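Local coordinates for putative sugar binding protein (Salmonella enterica subsp. enterica serovar Typhimurium, PDB 3KNZ) that probably binds carbohydrate derivatives such as sugar phosphates through SIS domains, and may be related to glutamine-fructose-6-phosphate transaminases (isomerizing), at residues T51-T56 and L100-S105; T70-W75 and M170-A175; S112-M117 and D139-Y144. All blocks are in the same frame, centred on the assembly; numbering follows the deposited sequence.

Contact 1. Residues T51-T56 and L100-S105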
# COMPACT_ATOMS: atom_id res chain seq x y z
N THR A 51 2.71 20.22 -11.00
CA THR A 51 2.61 19.19 -12.02
C THR A 51 1.90 17.91 -11.57
O THR A 51 1.58 17.05 -12.40
CB THR A 51 4.01 18.81 -12.53
OG1 THR A 51 4.70 18.06 -11.52
CG2 THR A 51 4.81 20.07 -12.88
N ARG A 52 1.65 17.77 -10.27
CA ARG A 52 0.96 16.58 -9.75
C ARG A 52 0.43 16.81 -8.34
O ARG A 52 0.87 17.71 -7.62
CB ARG A 52 1.92 15.38 -9.75
CG ARG A 52 3.05 15.47 -8.71
CD ARG A 52 4.15 14.42 -8.91
NE ARG A 52 3.63 13.07 -9.17
CZ ARG A 52 3.50 12.52 -10.38
NH1 ARG A 52 3.86 13.18 -11.47
NH2 ARG A 52 3.01 11.29 -10.49
N ILE A 53 -0.55 16.00 -7.93
CA ILE A 53 -1.05 16.08 -6.56
C ILE A 53 -0.58 14.83 -5.83
O ILE A 53 -0.62 13.73 -6.37
CB ILE A 53 -2.60 16.20 -6.44
CG1 ILE A 53 -3.14 17.49 -7.08
CG2 ILE A 53 -3.04 16.16 -4.97
CD1 ILE A 53 -3.29 17.42 -8.57
N ILE A 54 -0.12 15.02 -4.59
CA ILE A 54 0.32 13.92 -3.75
C ILE A 54 -0.51 13.97 -2.47
O ILE A 54 -0.40 14.92 -1.70
CB ILE A 54 1.81 14.07 -3.38
CG1 ILE A 54 2.68 14.07 -4.65
CG2 ILE A 54 2.25 12.96 -2.45
CD1 ILE A 54 4.17 14.31 -4.38
N LEU A 55 -1.39 12.99 -2.28
CA LEU A 55 -2.21 12.89 -1.07
C LEU A 55 -1.52 11.94 -0.11
O LEU A 55 -1.25 10.79 -0.46
CB LEU A 55 -3.59 12.34 -1.40
CG LEU A 55 -4.34 13.01 -2.55
CD1 LEU A 55 -5.72 12.37 -2.68
CD2 LEU A 55 -4.45 14.51 -2.35
N THR A 56 -1.22 12.40 1.10
CA THR A 56 -0.52 11.55 2.06
C THR A 56 -1.19 11.53 3.43
O THR A 56 -1.74 12.53 3.89
CB THR A 56 0.95 11.98 2.23
OG1 THR A 56 1.67 10.94 2.90
CG2 THR A 56 1.06 13.30 3.02
N LEU A 100 1.52 19.44 -5.37
CA LEU A 100 0.72 19.95 -4.28
C LEU A 100 0.62 18.77 -3.33
O LEU A 100 -0.05 17.78 -3.62
CB LEU A 100 -0.67 20.38 -4.74
CG LEU A 100 -1.65 20.68 -3.60
CD1 LEU A 100 -1.22 21.93 -2.86
CD2 LEU A 100 -3.05 20.84 -4.14
N VAL A 101 1.34 18.85 -2.22
CA VAL A 101 1.29 17.78 -1.23
C VAL A 101 0.21 18.12 -0.23
O VAL A 101 0.28 19.13 0.46
CB VAL A 101 2.64 17.59 -0.53
CG1 VAL A 101 2.49 16.63 0.63
CG2 VAL A 101 3.68 17.08 -1.52
N VAL A 102 -0.82 17.28 -0.17
CA VAL A 102 -1.92 17.49 0.75
C VAL A 102 -1.80 16.51 1.91
O VAL A 102 -1.89 15.30 1.72
CB VAL A 102 -3.29 17.27 0.07
CG1 VAL A 102 -4.41 17.57 1.05
CG2 VAL A 102 -3.41 18.13 -1.18
N GLY A 103 -1.57 17.04 3.10
CA GLY A 103 -1.47 16.21 4.29
C GLY A 103 -2.86 16.05 4.85
O GLY A 103 -3.55 17.05 5.03
N ILE A 104 -3.26 14.81 5.09
CA ILE A 104 -4.60 14.51 5.59
C ILE A 104 -4.56 13.78 6.93
O ILE A 104 -3.84 12.80 7.11
CB ILE A 104 -5.39 13.64 4.59
CG1 ILE A 104 -5.23 14.17 3.17
CG2 ILE A 104 -6.86 13.54 5.00
CD1 ILE A 104 -5.83 13.26 2.12
N SER A 105 -5.36 14.26 7.87
CA SER A 105 -5.46 13.65 9.19
C SER A 105 -6.83 13.91 9.75
O SER A 105 -7.24 15.05 9.86
CB SER A 105 -4.44 14.27 10.13
OG SER A 105 -4.65 13.78 11.44

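Contact 2. Residues T70-W75 and M170-A175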
# COMPACT_ATOMS: atom_id res chain seq x y z
N THR A 70 -9.17 8.64 -8.32
CA THR A 70 -9.66 8.73 -9.70
C THR A 70 -10.39 10.03 -10.00
O THR A 70 -10.13 10.68 -11.00
CB THR A 70 -10.63 7.58 -10.01
OG1 THR A 70 -9.94 6.34 -9.86
CG2 THR A 70 -11.16 7.70 -11.44
N PHE A 71 -11.32 10.40 -9.12
CA PHE A 71 -12.11 11.60 -9.31
C PHE A 71 -11.19 12.81 -9.37
O PHE A 71 -11.39 13.70 -10.19
CB PHE A 71 -13.12 11.77 -8.17
CG PHE A 71 -14.14 12.84 -8.41
CD1 PHE A 71 -15.23 12.59 -9.23
CD2 PHE A 71 -14.02 14.09 -7.83
CE1 PHE A 71 -16.17 13.56 -9.47
CE2 PHE A 71 -14.96 15.07 -8.06
CZ PHE A 71 -16.04 14.80 -8.89
N MSE A 72 -10.17 12.81 -8.53
CA MSE A 72 -9.23 13.93 -8.53
C MSE A 72 -8.37 13.99 -9.77
O MSE A 72 -8.12 15.08 -10.30
CB MSE A 72 -8.33 13.88 -7.31
CG MSE A 72 -9.06 14.08 -6.01
SE MSE A 72 -7.99 15.20 -4.85
CE MSE A 72 -7.88 16.75 -6.01
N GLN A 73 -7.90 12.84 -10.24
CA GLN A 73 -7.08 12.80 -11.45
C GLN A 73 -7.83 13.42 -12.60
O GLN A 73 -7.31 14.28 -13.30
CB GLN A 73 -6.78 11.37 -11.87
CG GLN A 73 -5.76 10.64 -11.06
CD GLN A 73 -5.56 9.24 -11.60
OE1 GLN A 73 -4.48 8.92 -12.11
NE2 GLN A 73 -6.60 8.42 -11.54
N ARG A 74 -9.05 12.95 -12.79
CA ARG A 74 -9.88 13.39 -13.90
C ARG A 74 -10.10 14.90 -13.91
O ARG A 74 -9.81 15.57 -14.90
CB ARG A 74 -11.23 12.67 -13.84
CG ARG A 74 -12.13 12.88 -15.05
CD ARG A 74 -13.40 12.08 -14.89
NE ARG A 74 -13.09 10.67 -14.70
CZ ARG A 74 -13.88 9.79 -14.09
NH1 ARG A 74 -15.04 10.18 -13.56
NH2 ARG A 74 -13.50 8.53 -13.97
N TRP A 75 -10.59 15.43 -12.79
CA TRP A 75 -10.95 16.84 -12.72
C TRP A 75 -9.81 17.81 -12.46
O TRP A 75 -9.93 18.99 -12.75
CB TRP A 75 -12.10 17.03 -11.74
CG TRP A 75 -13.35 16.39 -12.26
CD1 TRP A 75 -13.99 15.30 -11.75
CD2 TRP A 75 -14.08 16.77 -13.44
NE1 TRP A 75 -15.08 14.99 -12.52
CE2 TRP A 75 -15.16 15.88 -13.56
CE3 TRP A 75 -13.93 17.79 -14.38
CZ2 TRP A 75 -16.09 15.98 -14.59
CZ3 TRP A 75 -14.85 17.88 -15.41
CH2 TRP A 75 -15.91 16.98 -15.50
N MSE A 170 -12.96 15.75 -3.19
CA MSE A 170 -13.68 15.86 -4.47
C MSE A 170 -14.04 17.30 -4.80
O MSE A 170 -14.01 17.71 -5.97
CB MSE A 170 -14.93 14.98 -4.47
CG MSE A 170 -14.62 13.48 -4.54
SE MSE A 170 -16.21 12.40 -4.53
CE MSE A 170 -15.43 10.67 -4.95
N LEU A 171 -14.38 18.09 -3.78
CA LEU A 171 -14.69 19.50 -4.00
C LEU A 171 -13.42 20.27 -4.42
O LEU A 171 -13.50 21.21 -5.20
CB LEU A 171 -15.33 20.13 -2.76
CG LEU A 171 -16.70 19.56 -2.38
CD1 LEU A 171 -17.21 20.26 -1.13
CD2 LEU A 171 -17.71 19.66 -3.54
N LEU A 172 -12.27 19.87 -3.90
CA LEU A 172 -11.03 20.52 -4.31
C LEU A 172 -10.83 20.30 -5.81
O LEU A 172 -10.52 21.25 -6.54
CB LEU A 172 -9.83 19.99 -3.52
CG LEU A 172 -8.46 20.56 -3.92
CD1 LEU A 172 -8.47 22.08 -3.91
CD2 LEU A 172 -7.35 20.02 -3.03
N ALA A 173 -11.04 19.07 -6.27
CA ALA A 173 -10.90 18.71 -7.69
C ALA A 173 -11.82 19.56 -8.57
O ALA A 173 -11.43 19.97 -9.67
CB ALA A 173 -11.18 17.23 -7.89
N LEU A 174 -13.04 19.79 -8.10
CA LEU A 174 -14.01 20.63 -8.82
C LEU A 174 -13.56 22.08 -8.85
O LEU A 174 -13.82 22.80 -9.82
CB LEU A 174 -15.41 20.49 -8.23
CG LEU A 174 -16.28 19.37 -8.82
CD1 LEU A 174 -15.46 18.17 -9.26
CD2 LEU A 174 -17.40 18.97 -7.86
N ALA A 175 -12.89 22.51 -7.78
CA ALA A 175 -12.37 23.87 -7.70
C ALA A 175 -11.24 24.04 -8.72
O ALA A 175 -11.17 25.06 -9.41
CB ALA A 175 -11.88 24.19 -6.29

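Contact 3. Residues S112-M117 and D139-Y144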
# COMPACT_ATOMS: atom_id res chain seq x y z
N SER A 112 4.06 12.17 11.58
CA SER A 112 4.51 11.64 10.30
C SER A 112 4.03 12.49 9.13
O SER A 112 4.83 12.85 8.26
CB SER A 112 4.04 10.20 10.11
OG SER A 112 4.81 9.30 10.89
N THR A 113 2.74 12.80 9.11
CA THR A 113 2.19 13.64 8.05
C THR A 113 2.79 15.04 8.13
O THR A 113 3.18 15.61 7.12
CB THR A 113 0.67 13.70 8.12
OG1 THR A 113 0.15 12.39 7.87
CG2 THR A 113 0.11 14.66 7.07
N LEU A 114 2.89 15.58 9.35
CA LEU A 114 3.49 16.89 9.55
C LEU A 114 4.91 16.92 8.97
O LEU A 114 5.26 17.81 8.19
CB LEU A 114 3.51 17.26 11.04
CG LEU A 114 4.13 18.61 11.41
CD1 LEU A 114 3.52 19.74 10.59
CD2 LEU A 114 3.97 18.88 12.90
N ALA A 115 5.72 15.93 9.35
CA ALA A 115 7.11 15.83 8.89
C ALA A 115 7.16 15.72 7.36
O ALA A 115 8.03 16.31 6.73
CB ALA A 115 7.80 14.65 9.53
N ALA A 116 6.23 14.98 6.77
CA ALA A 116 6.21 14.82 5.32
C ALA A 116 5.97 16.19 4.68
O ALA A 116 6.67 16.59 3.75
CB ALA A 116 5.15 13.82 4.90
N MSE A 117 4.99 16.93 5.20
CA MSE A 117 4.68 18.26 4.69
C MSE A 117 5.87 19.21 4.82
O MSE A 117 6.17 19.97 3.90
CB MSE A 117 3.47 18.83 5.41
CG MSE A 117 2.20 18.08 5.10
SE MSE A 117 0.74 18.57 6.26
CE MSE A 117 0.60 20.47 5.81
N ASP A 139 -1.63 22.08 10.21
CA ASP A 139 -1.81 23.42 9.62
C ASP A 139 -0.50 24.22 9.65
O ASP A 139 -0.29 25.12 8.86
CB ASP A 139 -2.91 24.22 10.34
CG ASP A 139 -4.30 23.60 10.16
OD1 ASP A 139 -4.46 22.74 9.27
OD2 ASP A 139 -5.23 23.98 10.91
N ARG A 140 0.37 23.86 10.60
CA ARG A 140 1.68 24.49 10.78
C ARG A 140 2.58 24.44 9.55
O ARG A 140 3.44 25.29 9.38
CB ARG A 140 2.46 23.77 11.88
CG ARG A 140 2.06 24.08 13.30
CD ARG A 140 3.22 23.65 14.19
NE ARG A 140 4.45 24.29 13.70
CZ ARG A 140 5.68 23.89 13.98
NH1 ARG A 140 5.89 22.82 14.74
NH2 ARG A 140 6.71 24.55 13.47
N ALA A 141 2.41 23.42 8.73
CA ALA A 141 3.24 23.26 7.56
C ALA A 141 2.41 23.37 6.31
O ALA A 141 2.77 22.82 5.27
CB ALA A 141 3.93 21.91 7.62
N ALA A 142 1.30 24.08 6.39
CA ALA A 142 0.38 24.19 5.27
C ALA A 142 0.34 25.58 4.65
O ALA A 142 0.10 26.57 5.34
CB ALA A 142 -1.02 23.80 5.73
N ASP A 143 0.59 25.65 3.34
CA ASP A 143 0.45 26.90 2.61
C ASP A 143 -1.03 27.22 2.48
O ASP A 143 -1.42 28.37 2.33
CB ASP A 143 1.05 26.77 1.21
CG ASP A 143 2.52 26.47 1.24
OD1 ASP A 143 3.25 27.13 2.00
OD2 ASP A 143 2.94 25.58 0.47
N TYR A 144 -1.86 26.18 2.50
CA TYR A 144 -3.31 26.33 2.36
C TYR A 144 -4.07 25.39 3.29
O TYR A 144 -4.06 24.18 3.11
CB TYR A 144 -3.72 26.11 0.90
CG TYR A 144 -3.03 27.10 -0.01
CD1 TYR A 144 -3.56 28.37 -0.22
CD2 TYR A 144 -1.83 26.78 -0.64
CE1 TYR A 144 -2.93 29.28 -1.03
CE2 TYR A 144 -1.18 27.69 -1.46
CZ TYR A 144 -1.74 28.94 -1.65
OH TYR A 144 -1.11 29.85 -2.47

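Contact 1. Residues T51-T56 and L100-S105
Leu55 and Val102 lie side by side and point the same way, with Leu55 CD2 against Val102 CB at 3.8 Å. They share a face of the sheet with Ile53, Leu100 and Ile104. Ile53 sends its CG2 branch toward Val102 CG2, while Ile104 CD1 reaches back to Leu55 CB at 4.3 Å. Helix 59-76 packs against this face, touching Ile53, Leu55 and Ile104. On the other face Ile54 and Val101 meet at a slant. Here the CG2 branch of Val101 touches both CB and CD1 of Ile54, each at 4.0 Å. It can do so because it stands beside its own backbone N, whereas CG1 is anti to that N (chi1 171°). Next along this face is Thr56, whose methyl CG2 leans over the second strand, 4.1 Å from Gly103 CA. Its hydroxyl OG1 turns the other way, toward strand 80-83, and bonds the carbonyl of Cys83, so the one side chain is apolar toward one neighbouring strand and polar toward the other.

Between these two layers of side chains the strands run parallel, 4.7 Å apart at closest approach and 18° apart in direction. Five backbone bonds join them in the parallel pattern: Ile54 gives its N to Leu100 O (2.9 Å, almost straight) and takes Val102 N on its O, Thr56 does the same with Val102 and Ile104, and Leu100 N bonds Arg52 O. Arg52 forms a salt bridge with Asp81 through NE. Flanked by strands 80-83 and 126-131, these are adjacent inner strands of the five-stranded parallel sheet (order 2-1-3-4-5) in an SIS domain's alpha/beta/alpha sandwich.

Contact 2. Residues T70-W75 and M170-A175
The Phe71 ring is covered on one face by the selenium of Met170, a selenomethionine, which stands 4.5 Å from the ring centroid and 17° off the normal, a Met-aromatic contact. Trp75 CD1, one helical turn on, sits over the centre of the opposite face, and the backbone carbonyl oxygen of Met170 lies in plane at the ring edge, 3.5 Å from Phe71 CE2. Leu174 approaches the same ring obliquely, its CD1 methyl 3.4 Å from Phe71 CZ. That methyl also reaches over one face of the Trp75 five-membered ring, 4.3 Å from its centroid, in a CH-pi contact, and so fills the angle between the two aromatic groups. The Met170 side chain, extended beyond CG, crosses the phenyl group at about a right angle. The phenyl ring itself is brought there by a CG anti to its backbone N (chi1 -169°).

Ala173 lets the backbones come near: its CB is 4.0 Å from Trp75 CB and 3.8 Å from CE of Met72, also a selenomethionine, whose bent chain brings CE to Ala173 from the side facing the sheet. Helices 59-76 and 161-179 run parallel here, with local axes 8.6 Å apart. Helix 185-215 adds Met195 and Leu191 beside the aromatic pair. Since no hydrogen bond crosses between the segments, this junction of neighbouring SIS-domain helices probably rests on apolar burial and dispersion among rings, methyls and the selenium that stands in for methionine sulfur.

Contact 3. Residues S112-M117 and D139-Y144
Leu114 and Met117, on the helix of a beta-alpha-beta crossover linking strands 99-105 and 126-131, face Ala141 in the loop that leaves the second of those strands. Ala141 CB fits between them, 3.7 Å from Leu114 CD1 and 3.8 Å from Met117 CB. Leu114 extends its CG anti to the backbone N (chi1 180°), which carries the CD1 branch across to Ala141; Arg140 CB lies at its margin. Met117, a selenomethionine, bends at its last torsion (chi3 61°), so that the terminal CE swings across the carbonyl of Ala141 and ends 3.7 Å from Ala142 CB.

The loop passes here from a 3-10 segment that includes Asp139 and Arg140 toward edge strand 144-145 of the parallel SIS sheet, and Met117 fills the angle between helix and sheet, also touching Ser129 of strand 126-131. No hydrogen bond joins the two segments; polar links run to other parts of the fold. The Ala141 carbonyl accepts a bond from Thr127 OG1, and Asp143 holds both Arg121, by a salt bridge, and the backbone N of Thr127. Asp139 in turn bonds Ser129 OG and the backbone N of Ala136.

Contact 1 is the core of the sheet; contact 2 pairs two helices on one face, and contact 3 packs a helix of the other face against a loop. Leu55 CD1 touches Met72 SE at 4.2 Å, tying contact 1 to contact 2, whose centre is about 13 Å away. Gly103 CA meets Thr113 CG2 at 3.6 Å and Met117 SE at 3.8 Å, the glycine letting the helix of contact 3 settle close; those centres are about 10 Å apart. Contacts 2 and 3 do not touch, their nearest atoms about 8 Å apart. As in other SIS domains, a sugar phosphate would probably bind near the C-terminal ends of the strands, where Thr56 and Ser105 lie.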